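PDB 5DZS: shikimate dehydrogenase (NADP(+)) from Peptoclostridium difficile, which interconverts 3-dehydroshikimate and shikimate using NADPH/NADP(+), probably as a step of chorismate biosynthesis leading to the aromatic amino acids. Local coordinates for the interface of chains A and B. Sequence-based numbering; all coordinates share one arbitrary frame. Chains: chain A/B, Shikimate dehydrogenase (NADP(+)).

Contact 1: the interface of chains A and B. Residues chain A 73-74, 96; chain B 75-78, 98.
Water 1 joins the two chains between backbone carbonyls: it lies 2.6 Å from the carbonyl oxygen O of B:Ile75 and 2.9 Å from O of A:Asp73. The site belongs to the dimer interface of a shikimate dehydrogenase, whose family has a substrate-binding domain and an NADP-binding domain. Beyond the water, the contact is largely ring packing around B:Pro77, the first residue of helix 77-82. Its CG sits over one face of the A:Tyr96 ring, 3.6 Å above the plane and shifted toward the rim, a CH-pi contact. The shift is toward the phenol end, since the ring atom nearest to B:Pro77 CG is A:Tyr96 CZ, at 3.6 Å; separately, CB of the proline touches the hydroxyl OH. B:Pro77 CD also meets A:Phe74 CB at 3.6 Å; the two side chains cross at about a right angle, so the proline fits the corner formed by the two aromatic residues. A:Phe74 has CG anti to the backbone N (chi1 179°), which carries its ring past the proline to B:Ser76. There CE1 of A:Phe74 lies 3.7 Å from B:Ser76 CA, and CB of the serine stands above the ring toward its rim. The far end of the same ring meets B:Tyr98, whose hydroxyl OH lies in the ring plane at the edge, 3.8 Å from A:Phe74 CZ. Within chain B, the hydroxyl OG of B:Ser76 donates to the carboxylate OE1 of B:Glu78 over 2.6 Å, on the syn lone pair. This bond ties the residue before the helix to its first turn. The B:Glu78 chain, bent at chi2 (-70°), folds back to make it, with the carboxylate plane 20° from that of A:Tyr96.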
ATOM      1  N   ASP A  73      -4.862  12.573  -3.961  1.00 18.04           N
ATOM      2  CA  ASP A  73      -4.949  12.812  -2.530  1.00 17.98           C
ATOM      3  C   ASP A  73      -3.765  12.308  -1.718  1.00 19.05           C
ATOM      4  O   ASP A  73      -3.507  12.853  -0.629  1.00 25.10           O
ATOM      5  CB  ASP A  73      -6.243  12.219  -2.013  1.00 19.13           C
ATOM      6  CG  ASP A  73      -7.438  12.828  -2.701  1.00 20.28           C
ATOM      7  OD1 ASP A  73      -7.703  14.035  -2.420  1.00 25.50           O
ATOM      8  OD2 ASP A  73      -8.106  12.165  -3.509  1.00 20.64           O
ATOM      9  N   PHE A  74      -3.048  11.317  -2.229  1.00 18.77           N
ATOM     10  CA  PHE A  74      -1.905  10.718  -1.504  1.00 18.08           C
ATOM     11  C   PHE A  74      -0.929  10.175  -2.521  1.00 17.97           C
ATOM     12  O   PHE A  74      -1.348   9.544  -3.501  1.00 19.00           O
ATOM     13  CB  PHE A  74      -2.416   9.571  -0.636  1.00 19.10           C
ATOM     14  CG  PHE A  74      -1.345   8.857   0.145  1.00 19.99           C
ATOM     15  CD1 PHE A  74      -0.814   9.419   1.269  1.00 21.73           C
ATOM     16  CD2 PHE A  74      -0.857   7.632  -0.293  1.00 22.39           C
ATOM     17  CE1 PHE A  74       0.170   8.768   2.016  1.00 22.42           C
ATOM     18  CE2 PHE A  74       0.132   6.986   0.415  1.00 22.57           C
ATOM     19  CZ  PHE A  74       0.640   7.552   1.555  1.00 22.25           C
ATOM     20  N   TYR A  96      -5.145   7.509  -4.666  1.00 16.00           N
ATOM     21  CA  TYR A  96      -3.813   7.170  -4.187  1.00 15.90           C
ATOM     22  C   TYR A  96      -2.905   6.909  -5.374  1.00 16.86           C
ATOM     23  O   TYR A  96      -3.275   6.138  -6.279  1.00 17.57           O
ATOM     24  CB  TYR A  96      -3.872   5.892  -3.353  1.00 16.08           C
ATOM     25  CG  TYR A  96      -4.699   5.884  -2.073  1.00 17.31           C
ATOM     26  CD1 TYR A  96      -6.084   6.072  -2.073  1.00 17.56           C
ATOM     27  CD2 TYR A  96      -4.108   5.540  -0.876  1.00 19.73           C
ATOM     28  CE1 TYR A  96      -6.808   5.998  -0.900  1.00 18.91           C
ATOM     29  CE2 TYR A  96      -4.833   5.450   0.290  1.00 22.18           C
ATOM     30  CZ  TYR A  96      -6.178   5.691   0.265  1.00 21.75           C
ATOM     31  OH  TYR A  96      -6.917   5.614   1.431  1.00 26.57           O
TER
ATOM     32  N   ILE B  75      -0.013  11.906   5.659  1.00 21.23           N
ATOM     33  CA  ILE B  75      -1.019  11.064   6.284  1.00 21.14           C
ATOM     34  C   ILE B  75      -1.917  10.438   5.226  1.00 21.09           C
ATOM     35  O   ILE B  75      -2.516  11.131   4.389  1.00 22.00           O
ATOM     36  CB  ILE B  75      -1.831  11.843   7.317  1.00 25.84           C
ATOM     37  CG1 ILE B  75      -0.854  12.436   8.362  1.00 30.89           C
ATOM     38  CG2 ILE B  75      -2.851  10.923   7.971  1.00 25.68           C
ATOM     39  CD1 ILE B  75      -1.492  13.277   9.435  1.00 35.84           C
ATOM     40  N   SER B  76      -1.976   9.113   5.239  1.00 18.86           N
ATOM     41  CA  SER B  76      -2.783   8.374   4.267  1.00 19.72           C
ATOM     42  C   SER B  76      -4.261   8.743   4.445  1.00 20.04           C
ATOM     43  O   SER B  76      -4.715   9.019   5.545  1.00 21.61           O
ATOM     44  CB  SER B  76      -2.470   6.890   4.451  1.00 20.49           C
ATOM     45  OG  SER B  76      -3.101   6.097   3.472  1.00 22.29           O
ATOM     46  N   PRO B  77      -5.058   8.773   3.364  1.00 21.02           N
ATOM     47  CA  PRO B  77      -6.435   9.216   3.455  1.00 21.51           C
ATOM     48  C   PRO B  77      -7.311   8.499   4.463  1.00 21.14           C
ATOM     49  O   PRO B  77      -8.127   9.137   5.091  1.00 23.64           O
ATOM     50  CB  PRO B  77      -6.955   9.037   2.027  1.00 22.27           C
ATOM     51  CG  PRO B  77      -5.752   9.167   1.157  1.00 23.55           C
ATOM     52  CD  PRO B  77      -4.636   8.553   1.966  1.00 22.32           C
ATOM     53  N   GLU B  78      -7.141   7.188   4.637  1.00 21.59           N
ATOM     54  CA  GLU B  78      -7.953   6.484   5.622  1.00 22.83           C
ATOM     55  C   GLU B  78      -7.639   6.957   7.050  1.00 22.47           C
ATOM     56  O   GLU B  78      -8.502   6.953   7.930  1.00 24.36           O
ATOM     57  CB  GLU B  78      -7.808   4.949   5.508  1.00 22.94           C
ATOM     58  CG  GLU B  78      -6.641   4.308   6.256  1.00 24.19           C
ATOM     59  CD  GLU B  78      -5.290   4.626   5.677  1.00 23.52           C
ATOM     60  OE1 GLU B  78      -5.230   5.196   4.550  1.00 24.81           O
ATOM     61  OE2 GLU B  78      -4.251   4.249   6.323  1.00 21.45           O
ATOM     62  N   TYR B  98      -0.372   5.875   8.643  1.00 16.38           N
ATOM     63  CA  TYR B  98      -1.451   5.021   8.174  1.00 16.22           C
ATOM     64  C   TYR B  98      -2.271   4.545   9.354  1.00 16.29           C
ATOM     65  O   TYR B  98      -1.839   4.656  10.511  1.00 16.63           O
ATOM     66  CB  TYR B  98      -0.890   3.773   7.453  1.00 16.48           C
ATOM     67  CG  TYR B  98       0.066   4.062   6.334  1.00 15.76           C
ATOM     68  CD1 TYR B  98       1.410   4.344   6.577  1.00 16.06           C
ATOM     69  CD2 TYR B  98      -0.351   4.056   5.023  1.00 17.13           C
ATOM     70  CE1 TYR B  98       2.271   4.632   5.556  1.00 16.06           C
ATOM     71  CE2 TYR B  98       0.542   4.292   3.987  1.00 17.18           C
ATOM     72  CZ  TYR B  98       1.870   4.572   4.277  1.00 16.85           C
ATOM     73  OH  TYR B  98       2.765   4.835   3.242  1.00 21.00           O
TER
HETATM   74  O   HOH W   1      -3.538  11.860   2.137  1.00 37.39           O

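Contact 2: the interface of chains A and B. Residues chain A 75-77, 80; chain B 89, 91-92, 96, 98.
A:Pro77 and B:Tyr96 meet face on: CG of the proline stands 3.6 Å above the plane of the phenol ring, over its centre. The distances support a CH-pi contact with the whole ring, because every ring carbon of B:Tyr96 has A:Pro77 CG as its nearest partner across the interface. The two side chains run antiparallel past one another, which brings the phenol oxygen beyond the pyrrolidine to the backbone of the helix start. There B:Tyr96 OH lies 3.5 Å from A:Pro77 CA. One turn further along helix 77-82, the aliphatic chain of A:Lys80 passes the same oxygen at a slant, its CD 3.2 Å from B:Tyr96 OH and its CB farther back along the chain. Extended through its first three torsions, the lysine chain runs past the oxygen, which its methylenes border, and the amine lies beyond.

Around this first shell, chain B lines other sides of the proline. B:Arg91 CG packs against A:Pro77 CB at 3.7 Å, and its contact is made by the aliphatic base of the side chain; the bend at chi2 (-65°) turns the guanidinium away from the proline. B:Leu89 adds one branch, CD2 lying 4.0 Å from A:Pro77 CG. The hydroxyl of B:Tyr98 approaches the proline's CD, with OH 3.9 Å from A:Pro77 CD. B:Leu89 and B:Arg91 lie on strand 87-91, and B:Tyr96 and B:Tyr98 on strand 94-98, so strand residues of chain B receive the helix start of chain A. The backbone leading into that helix passes the tyrosine too, A:Ile75 O being 3.8 Å from B:Tyr96 CE2. Within chain B, the carbonyl oxygen O of B:Leu89 lies at the edge of the B:Tyr96 ring, in its plane.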
ATOM      1  N   ILE A  75       0.340  10.471  -2.324  1.00 18.07           N
ATOM      2  CA  ILE A  75       1.416   9.986  -3.160  1.00 18.94           C
ATOM      3  C   ILE A  75       2.273   9.040  -2.304  1.00 17.55           C
ATOM      4  O   ILE A  75       2.814   9.422  -1.285  1.00 18.80           O
ATOM      5  CB  ILE A  75       2.273  11.142  -3.687  1.00 19.96           C
ATOM      6  CG1 ILE A  75       1.427  12.165  -4.469  1.00 23.94           C
ATOM      7  CG2 ILE A  75       3.416  10.597  -4.536  1.00 22.15           C
ATOM      8  CD1 ILE A  75       0.747  11.628  -5.697  1.00 25.03           C
ATOM      9  N   SER A  76       2.380   7.792  -2.746  0.50 17.62           N
ATOM     10  CA  SER A  76       3.196   6.821  -2.032  0.50 18.47           C
ATOM     11  C   SER A  76       4.658   7.232  -1.982  0.50 18.80           C
ATOM     12  O   SER A  76       5.139   8.044  -2.772  0.50 18.02           O
ATOM     13  CB  SER A  76       3.081   5.452  -2.688  0.50 18.69           C
ATOM     14  OG  SER A  76       3.725   5.431  -3.946  0.50 18.41           O
ATOM     15  N   PRO A  77       5.398   6.681  -1.014  1.00 18.95           N
ATOM     16  CA  PRO A  77       6.810   6.996  -0.931  1.00 20.68           C
ATOM     17  C   PRO A  77       7.620   6.762  -2.211  1.00 21.90           C
ATOM     18  O   PRO A  77       8.436   7.610  -2.588  1.00 22.91           O
ATOM     19  CB  PRO A  77       7.295   6.100   0.200  1.00 21.96           C
ATOM     20  CG  PRO A  77       6.124   5.880   1.038  1.00 20.62           C
ATOM     21  CD  PRO A  77       4.918   5.936   0.161  1.00 19.96           C
ATOM     22  N   LYS A  80       6.752   9.332  -4.822  1.00 22.57           N
ATOM     23  CA  LYS A  80       7.338  10.604  -4.466  1.00 25.61           C
ATOM     24  C   LYS A  80       8.839  10.612  -4.787  1.00 24.88           C
ATOM     25  O   LYS A  80       9.344  11.592  -5.323  1.00 28.48           O
ATOM     26  CB  LYS A  80       7.123  10.940  -2.979  1.00 27.80           C
ATOM     27  CG  LYS A  80       7.712  12.293  -2.567  1.00 31.55           C
ATOM     28  CD  LYS A  80       7.808  12.423  -1.057  1.00 36.65           C
ATOM     29  CE  LYS A  80       8.695  13.588  -0.649  1.00 43.67           C
ATOM     30  NZ  LYS A  80       8.167  14.887  -1.121  1.00 48.73           N
TER
ATOM     31  N   LEU B  89       5.694   4.877   8.707  1.00 15.79           N
ATOM     32  CA  LEU B  89       6.756   4.398   7.817  1.00 15.04           C
ATOM     33  C   LEU B  89       7.730   5.550   7.578  1.00 15.58           C
ATOM     34  O   LEU B  89       7.316   6.670   7.257  1.00 16.36           O
ATOM     35  CB  LEU B  89       6.167   3.969   6.483  1.00 15.87           C
ATOM     36  CG  LEU B  89       7.155   3.647   5.354  1.00 17.00           C
ATOM     37  CD1 LEU B  89       8.140   2.529   5.653  1.00 18.27           C
ATOM     38  CD2 LEU B  89       6.362   3.317   4.098  1.00 20.05           C
ATOM     39  N   ARG B  91      10.611   6.884   5.107  1.00 18.36           N
ATOM     40  CA  ARG B  91      11.211   6.787   3.779  1.00 19.72           C
ATOM     41  C   ARG B  91      11.803   8.106   3.400  1.00 21.40           C
ATOM     42  O   ARG B  91      11.142   9.134   3.461  1.00 20.83           O
ATOM     43  CB  ARG B  91      10.177   6.358   2.716  1.00 22.26           C
ATOM     44  CG  ARG B  91       9.720   4.928   2.754  1.00 23.73           C
ATOM     45  CD  ARG B  91      10.816   3.921   2.449  1.00 27.51           C
ATOM     46  NE  ARG B  91      10.267   2.570   2.557  1.00 36.92           N
ATOM     47  CZ  ARG B  91      11.003   1.467   2.678  1.00 42.30           C
ATOM     48  NH1 ARG B  91      12.338   1.536   2.679  1.00 45.20           N
ATOM     49  NH2 ARG B  91      10.402   0.289   2.800  1.00 44.20           N
ATOM     50  N   GLU B  92      13.084   8.072   3.012  1.00 23.21           N
ATOM     51  CA  GLU B  92      13.776   9.277   2.569  1.00 26.01           C
ATOM     52  C   GLU B  92      13.615  10.440   3.560  1.00 23.19           C
ATOM     53  O   GLU B  92      13.325  11.577   3.194  1.00 25.55           O
ATOM     54  CB  GLU B  92      13.345   9.647   1.143  1.00 29.61           C
ATOM     55  CG  GLU B  92      13.863   8.692   0.061  1.00 32.68           C
ATOM     56  CD  GLU B  92      13.126   7.362  -0.064  1.00 42.31           C
ATOM     57  OE1 GLU B  92      11.884   7.363  -0.257  1.00 45.40           O
ATOM     58  OE2 GLU B  92      13.807   6.299  -0.068  1.00 46.72           O
ATOM     59  N   TYR B  96       5.398   8.845   7.100  1.00 16.17           N
ATOM     60  CA  TYR B  96       4.081   8.583   6.526  1.00 16.25           C
ATOM     61  C   TYR B  96       3.243   7.864   7.548  1.00 16.61           C
ATOM     62  O   TYR B  96       3.685   6.847   8.123  1.00 17.65           O
ATOM     63  CB  TYR B  96       4.200   7.689   5.290  1.00 15.82           C
ATOM     64  CG  TYR B  96       4.902   8.330   4.108  1.00 17.86           C
ATOM     65  CD1 TYR B  96       6.278   8.515   4.095  1.00 17.99           C
ATOM     66  CD2 TYR B  96       4.190   8.697   2.993  1.00 18.95           C
ATOM     67  CE1 TYR B  96       6.896   9.116   3.019  1.00 19.55           C
ATOM     68  CE2 TYR B  96       4.813   9.262   1.913  1.00 20.99           C
ATOM     69  CZ  TYR B  96       6.153   9.484   1.937  1.00 20.80           C
ATOM     70  OH  TYR B  96       6.809  10.046   0.839  1.00 25.17           O
ATOM     71  N   TYR B  98      -0.372   5.875   8.643  1.00 16.38           N
ATOM     72  CA  TYR B  98      -1.451   5.021   8.174  1.00 16.22           C
ATOM     73  C   TYR B  98      -2.271   4.545   9.354  1.00 16.29           C
ATOM     74  O   TYR B  98      -1.839   4.656  10.511  1.00 16.63           O
ATOM     75  CB  TYR B  98      -0.890   3.773   7.453  1.00 16.48           C
ATOM     76  CG  TYR B  98       0.066   4.062   6.334  1.00 15.76           C
ATOM     77  CD1 TYR B  98       1.410   4.344   6.577  1.00 16.06           C
ATOM     78  CD2 TYR B  98      -0.351   4.056   5.023  1.00 17.13           C
ATOM     79  CE1 TYR B  98       2.271   4.632   5.556  1.00 16.06           C
ATOM     80  CE2 TYR B  98       0.542   4.292   3.987  1.00 17.18           C
ATOM     81  CZ  TYR B  98       1.870   4.572   4.277  1.00 16.85           C
ATOM     82  OH  TYR B  98       2.765   4.835   3.242  1.00 21.00           O
TER

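The C-alpha centres of contact 1 and contact 2 are about 10 Å apart, and B:Tyr98 takes part in both. The same elements recur with the chains exchanged: the start of helix 77-82 and strand 94-98, with B:Pro77 against A:Tyr96 and A:Pro77 against B:Tyr96. The pairing is reciprocal but inexact, CG being off-centre in contact 1 and centred in contact 2, consistent with an interface that is not an exact two-fold. Both fit the homodimeric state of the enzyme. Their centres lie about 14 and 17 Å from B:Lys65, the predicted proton acceptor, so neither appears to form the catalytic site directly.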